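Local coordinates for D-isomer specific 2-hydroxyacid dehydrogenase family protein (Desulfovibrio vulgaris, PDB 5TX7) that probably interconverts D-2-hydroxy acids and 2-keto acids, with NAD as the hydride carrier, at residues M2-D8 / A46-N52; E145-K149 / L170-V174. The contacts are given in a common frame with arbitrary orientation. Residue numbers count along the deposited sequence, not the author numbering.

Contact 1 (M2-D8 / A46-N52); sequences MRIVALD and AHVVLTN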
loop_
_atom_site.group_PDB
_atom_site.type_symbol
_atom_site.label_atom_id
_atom_site.label_comp_id
_atom_site.label_asym_id
_atom_site.label_seq_id
_atom_site.Cartn_x
_atom_site.Cartn_y
_atom_site.Cartn_z
ATOM N N MET A 2 40.106 19.230 2.221
ATOM C CA MET A 2 39.537 18.493 3.343
ATOM C C MET A 2 39.285 17.029 2.993
ATOM O O MET A 2 38.842 16.709 1.905
ATOM C CB MET A 2 38.208 19.152 3.724
ATOM C CG MET A 2 37.390 18.409 4.766
ATOM S SD MET A 2 36.294 19.552 5.589
ATOM C CE MET A 2 37.446 20.273 6.777
ATOM N N ARG A 3 39.488 16.145 3.954
ATOM C CA ARG A 3 39.478 14.706 3.756
ATOM C C ARG A 3 38.260 14.152 4.468
ATOM O O ARG A 3 38.107 14.363 5.668
ATOM C CB ARG A 3 40.764 14.114 4.331
ATOM C CG ARG A 3 41.477 13.103 3.434
ATOM C CD ARG A 3 42.913 12.890 3.888
ATOM N NE ARG A 3 43.734 14.080 3.648
ATOM C CZ ARG A 3 44.728 14.531 4.427
ATOM N NH1 ARG A 3 45.067 13.930 5.574
ATOM N NH2 ARG A 3 45.390 15.630 4.053
ATOM N N ILE A 4 37.394 13.463 3.722
ATOM C CA ILE A 4 36.117 12.947 4.232
ATOM C C ILE A 4 36.066 11.433 4.047
ATOM O O ILE A 4 36.321 10.940 2.952
ATOM C CB ILE A 4 34.911 13.574 3.486
ATOM C CG1 ILE A 4 34.980 15.106 3.563
ATOM C CG2 ILE A 4 33.618 13.124 4.117
ATOM C CD1 ILE A 4 33.906 15.863 2.830
ATOM N N VAL A 5 35.692 10.699 5.091
ATOM C CA VAL A 5 35.597 9.236 5.008
ATOM C C VAL A 5 34.209 8.750 5.439
ATOM O O VAL A 5 33.747 9.067 6.545
ATOM C CB VAL A 5 36.679 8.547 5.853
ATOM C CG1 VAL A 5 36.578 7.032 5.752
ATOM C CG2 VAL A 5 38.054 8.985 5.378
ATOM N N ALA A 6 33.556 7.984 4.555
ATOM C CA ALA A 6 32.315 7.276 4.892
ATOM C C ALA A 6 32.653 5.814 5.233
ATOM O O ALA A 6 33.143 5.054 4.380
ATOM C CB ALA A 6 31.329 7.354 3.738
ATOM N N LEU A 7 32.410 5.442 6.485
ATOM C CA LEU A 7 32.782 4.122 6.989
ATOM C C LEU A 7 31.778 3.029 6.618
ATOM O O LEU A 7 32.144 1.865 6.558
ATOM C CB LEU A 7 33.004 4.161 8.514
ATOM C CG LEU A 7 34.164 5.045 8.986
ATOM C CD1 LEU A 7 34.174 5.159 10.504
ATOM C CD2 LEU A 7 35.513 4.531 8.482
ATOM N N ASP A 8 30.521 3.390 6.385
ATOM C CA ASP A 8 29.537 2.423 5.889
ATOM C C ASP A 8 28.517 3.079 4.989
ATOM O O ASP A 8 27.390 3.303 5.382
ATOM C CB ASP A 8 28.866 1.647 7.048
ATOM C CG ASP A 8 28.130 2.543 8.038
ATOM O OD1 ASP A 8 28.519 3.722 8.203
ATOM O OD2 ASP A 8 27.169 2.047 8.677
ATOM N N ALA A 46 41.417 11.539 8.390
ATOM C CA ALA A 46 40.167 12.186 8.007
ATOM C C ALA A 46 39.825 13.377 8.902
ATOM O O ALA A 46 39.838 13.253 10.119
ATOM C CB ALA A 46 39.028 11.172 8.050
ATOM N N HIS A 47 39.485 14.505 8.281
ATOM C CA HIS A 47 38.931 15.668 8.971
ATOM C C HIS A 47 37.482 15.377 9.396
ATOM O O HIS A 47 37.048 15.792 10.482
ATOM C CB HIS A 47 38.861 16.887 8.053
ATOM C CG HIS A 47 40.180 17.435 7.614
ATOM N ND1 HIS A 47 41.082 16.739 6.826
ATOM C CD2 HIS A 47 40.699 18.675 7.775
ATOM C CE1 HIS A 47 42.121 17.517 6.567
ATOM N NE2 HIS A 47 41.910 18.699 7.124
ATOM N N VAL A 48 36.735 14.706 8.504
ATOM C CA VAL A 48 35.311 14.423 8.679
ATOM C C VAL A 48 35.044 12.935 8.495
ATOM O O VAL A 48 35.446 12.357 7.473
ATOM C CB VAL A 48 34.439 15.162 7.624
ATOM C CG1 VAL A 48 32.959 14.905 7.867
ATOM C CG2 VAL A 48 34.708 16.646 7.652
ATOM N N VAL A 49 34.347 12.334 9.456
ATOM C CA VAL A 49 33.935 10.942 9.366
ATOM C C VAL A 49 32.399 10.883 9.251
ATOM O O VAL A 49 31.674 11.552 10.005
ATOM C CB VAL A 49 34.430 10.131 10.588
ATOM C CG1 VAL A 49 33.682 8.799 10.738
ATOM C CG2 VAL A 49 35.917 9.885 10.472
ATOM N N LEU A 50 31.913 10.076 8.305
ATOM C CA LEU A 50 30.475 9.793 8.161
ATOM C C LEU A 50 30.221 8.348 8.597
ATOM O O LEU A 50 30.912 7.431 8.138
ATOM C CB LEU A 50 30.030 9.981 6.723
ATOM C CG LEU A 50 30.422 11.317 6.073
ATOM C CD1 LEU A 50 30.042 11.289 4.593
ATOM C CD2 LEU A 50 29.777 12.494 6.821
ATOM N N THR A 51 29.272 8.170 9.514
ATOM C CA THR A 51 28.900 6.858 10.002
ATOM C C THR A 51 27.376 6.765 10.044
ATOM O O THR A 51 26.699 7.713 10.410
ATOM C CB THR A 51 29.483 6.568 11.404
ATOM O OG1 THR A 51 29.029 5.292 11.865
ATOM C CG2 THR A 51 29.080 7.632 12.453
ATOM N N ASN A 52 26.848 5.625 9.624
ATOM C CA ASN A 52 25.452 5.297 9.831
ATOM C C ASN A 52 25.375 4.479 11.122
ATOM O O ASN A 52 24.867 4.952 12.123
ATOM C CB ASN A 52 24.885 4.547 8.611
ATOM C CG ASN A 52 23.370 4.477 8.610
ATOM O OD1 ASN A 52 22.728 4.535 9.654
ATOM N ND2 ASN A 52 22.792 4.356 7.416
HETATM O O HOH W 1 24.790 4.181 5.299
#

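Contact 2 (E145-K149 / L170-V174); sequences ELTGK and LGMNV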
loop_
_atom_site.group_PDB
_atom_site.type_symbol
_atom_site.label_atom_id
_atom_site.label_comp_id
_atom_site.label_asym_id
_atom_site.label_seq_id
_atom_site.Cartn_x
_atom_site.Cartn_y
_atom_site.Cartn_z
ATOM N N GLU A 145 -11.155 -3.770 4.048
ATOM C CA GLU A 145 -11.173 -2.350 3.761
ATOM C C GLU A 145 -10.797 -1.643 5.049
ATOM O O GLU A 145 -11.207 -2.082 6.128
ATOM C CB GLU A 145 -12.583 -1.962 3.350
ATOM C CG GLU A 145 -12.683 -0.935 2.251
ATOM C CD GLU A 145 -14.142 -0.640 1.901
ATOM O OE1 GLU A 145 -14.691 0.299 2.514
ATOM O OE2 GLU A 145 -14.755 -1.358 1.057
ATOM N N LEU A 146 -10.024 -0.561 4.951
ATOM C CA LEU A 146 -9.708 0.244 6.142
ATOM C C LEU A 146 -10.829 1.207 6.529
ATOM O O LEU A 146 -10.851 1.680 7.663
ATOM C CB LEU A 146 -8.397 0.988 5.952
ATOM C CG LEU A 146 -7.180 0.084 5.697
ATOM C CD1 LEU A 146 -5.950 0.904 5.380
ATOM C CD2 LEU A 146 -6.872 -0.839 6.869
ATOM N N THR A 147 -11.790 1.443 5.639
ATOM C CA THR A 147 -12.868 2.401 5.884
ATOM C C THR A 147 -13.622 2.104 7.150
ATOM O O THR A 147 -13.999 0.969 7.380
ATOM C CB THR A 147 -13.884 2.430 4.734
ATOM O OG1 THR A 147 -13.174 2.434 3.500
ATOM C CG2 THR A 147 -14.742 3.688 4.786
ATOM N N GLY A 148 -13.792 3.136 7.975
ATOM C CA GLY A 148 -14.472 3.023 9.257
ATOM C C GLY A 148 -13.692 2.394 10.408
ATOM O O GLY A 148 -14.187 2.388 11.528
ATOM N N LYS A 149 -12.494 1.871 10.153
ATOM C CA LYS A 149 -11.625 1.412 11.232
ATOM C C LYS A 149 -10.961 2.603 11.936
ATOM O O LYS A 149 -10.858 3.684 11.367
ATOM C CB LYS A 149 -10.533 0.466 10.714
ATOM C CG LYS A 149 -10.988 -0.839 10.085
ATOM C CD LYS A 149 -9.784 -1.784 9.974
ATOM C CE LYS A 149 -10.103 -3.201 9.515
ATOM N NZ LYS A 149 -11.424 -3.739 9.964
ATOM N N LEU A 170 -7.843 7.517 3.844
ATOM C CA LEU A 170 -8.387 6.178 3.608
ATOM C C LEU A 170 -9.735 5.916 4.327
ATOM O O LEU A 170 -10.179 4.770 4.386
ATOM C CB LEU A 170 -7.368 5.118 4.049
ATOM C CG LEU A 170 -6.070 5.069 3.260
ATOM C CD1 LEU A 170 -5.007 4.442 4.128
ATOM C CD2 LEU A 170 -6.208 4.308 1.950
ATOM N N GLY A 171 -10.361 6.940 4.904
ATOM C CA GLY A 171 -11.637 6.787 5.620
ATOM C C GLY A 171 -11.572 6.232 7.036
ATOM O O GLY A 171 -12.583 5.777 7.546
ATOM N N MET A 172 -10.400 6.272 7.670
ATOM C CA MET A 172 -10.243 5.786 9.036
ATOM C C MET A 172 -10.451 6.931 10.024
ATOM O O MET A 172 -10.167 8.088 9.724
ATOM C CB MET A 172 -8.848 5.194 9.271
ATOM C CG MET A 172 -8.420 4.136 8.292
ATOM S SD MET A 172 -6.783 3.435 8.576
ATOM C CE MET A 172 -7.207 2.370 9.963
ATOM N N ASN A 173 -10.935 6.584 11.210
ATOM C CA ASN A 173 -10.915 7.484 12.336
ATOM C C ASN A 173 -9.510 7.435 12.864
ATOM O O ASN A 173 -8.850 6.401 12.755
ATOM C CB ASN A 173 -11.871 7.028 13.426
ATOM C CG ASN A 173 -13.280 6.871 12.914
ATOM O OD1 ASN A 173 -13.925 7.840 12.613
ATOM N ND2 ASN A 173 -13.762 5.660 12.815
ATOM N N VAL A 174 -9.059 8.544 13.437
ATOM C CA VAL A 174 -7.716 8.660 13.980
ATOM C C VAL A 174 -7.801 9.057 15.454
ATOM O O VAL A 174 -8.569 9.937 15.836
ATOM C CB VAL A 174 -6.883 9.691 13.204
ATOM C CG1 VAL A 174 -5.467 9.760 13.736
ATOM C CG2 VAL A 174 -6.872 9.352 11.717
#

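Contact 1 (M2-D8 / A46-N52)
Two neighbouring parallel strands, 3-6 and 48-51, pair here inside the five-stranded sheet that opens the chain. Their axes approach to 4.7 Å and run at 16° to each other. The ladder is regular: V48 N donates to R3 O (3.2 Å), V5 N to V48 O (2.9 Å), L50 N to V5 O (2.7 Å) and L7 N to L50 O (3.0 Å). I4, A6, V48 and L50 share one face, where I4 CG2 lies 4.0 Å from L50 CD1. Helix 292-310 packs on L50 there through T302 and I306. V5 and V49 point to the other face. V5 CG2 meets A46 CB at 3.6 Å, and L7 CD1 meets V49 CG1 at 3.7 Å; helix 39-43 lies against L7 and V49. Strand 27-30 bonds to the far edge of 3-6, and the chain returns through helix 39-43 to 48-51. The whole sheet has the 2-1-3-4-5 order of a flavodoxin-like domain, as in the substrate-binding domain of this family. At the N-terminal end, M2 CA sits over the H47 ring face, 4.2 Å from its centroid, a CH-pi contact. At the C-terminal end, D8 OD1 accepts from N52 N (2.9 Å), while D8 OD2 takes K53 N. One water bridges D8 O (2.7 Å) and N52 ND2 (2.9 Å). N52 also packs on W136 of the second subunit.

Contact 2 (E145-K149 / L170-V174)
L146 reaches over to L170 and M172, with its CD1 3.9 Å from L170 CD1 and its CB 3.9 Å from M172 CG. L111, L112 and C115 of helix 100-116 also touch L146, and Q105 of the second subunit packs on L170. The backbones meet beside this apolar patch. Residues L146 to K149 form a type II turn, closed by K149 N to L146 O at 3.0 Å, with G148 at positive phi. G171 is the C' residue of a Schellman motif that ends helix 158-169. Its carbonyl oxygen O accepts from G148 N at 2.9 Å. A side chain on G171 would crowd T147: an ideal CB would fall 3.1 Å from T147 CG2. Two residues on, N173 N donates to K149 O (2.9 Å). Both segments then lead into adjacent parallel strands, 150-154 and 173-177. The contact joins the entry to this first beta-alpha-beta unit of the Rossmann-type NAD-binding domain to the unit's own helix-to-second-strand turn. T147 OG1 donates to E145 OE1 (2.8 Å), and E145 OE2 bonds to S291 of the second subunit. Q105 of that subunit bonds to L146 N. K149 NZ makes a salt bridge with E144. Neither charged side chain bonds across to 170-174. The turn is held to the helix end by two main-chain hydrogen bonds and apolar packing, so the link depends little on polar side chains.

How the contacts relate
Contact 1 and contact 2 lie on opposite sides of the chain's centre. Their centres are 46 Å apart and their nearest atoms about 28 Å apart, so they do not touch. Contact 1 lies within the five-stranded sheet; contact 2 sits where two strands of the seven-stranded one begin. They follow in series along the chain. In this family the active site lies in the cleft between two such domains. The likely cofactor loop, a GxGxxG pattern at G155, G157 and G160, falls between the two segments of contact 2 in sequence, just after strand 150-154. Contact 2 has five residues within reach of the second subunit, against two in contact 1.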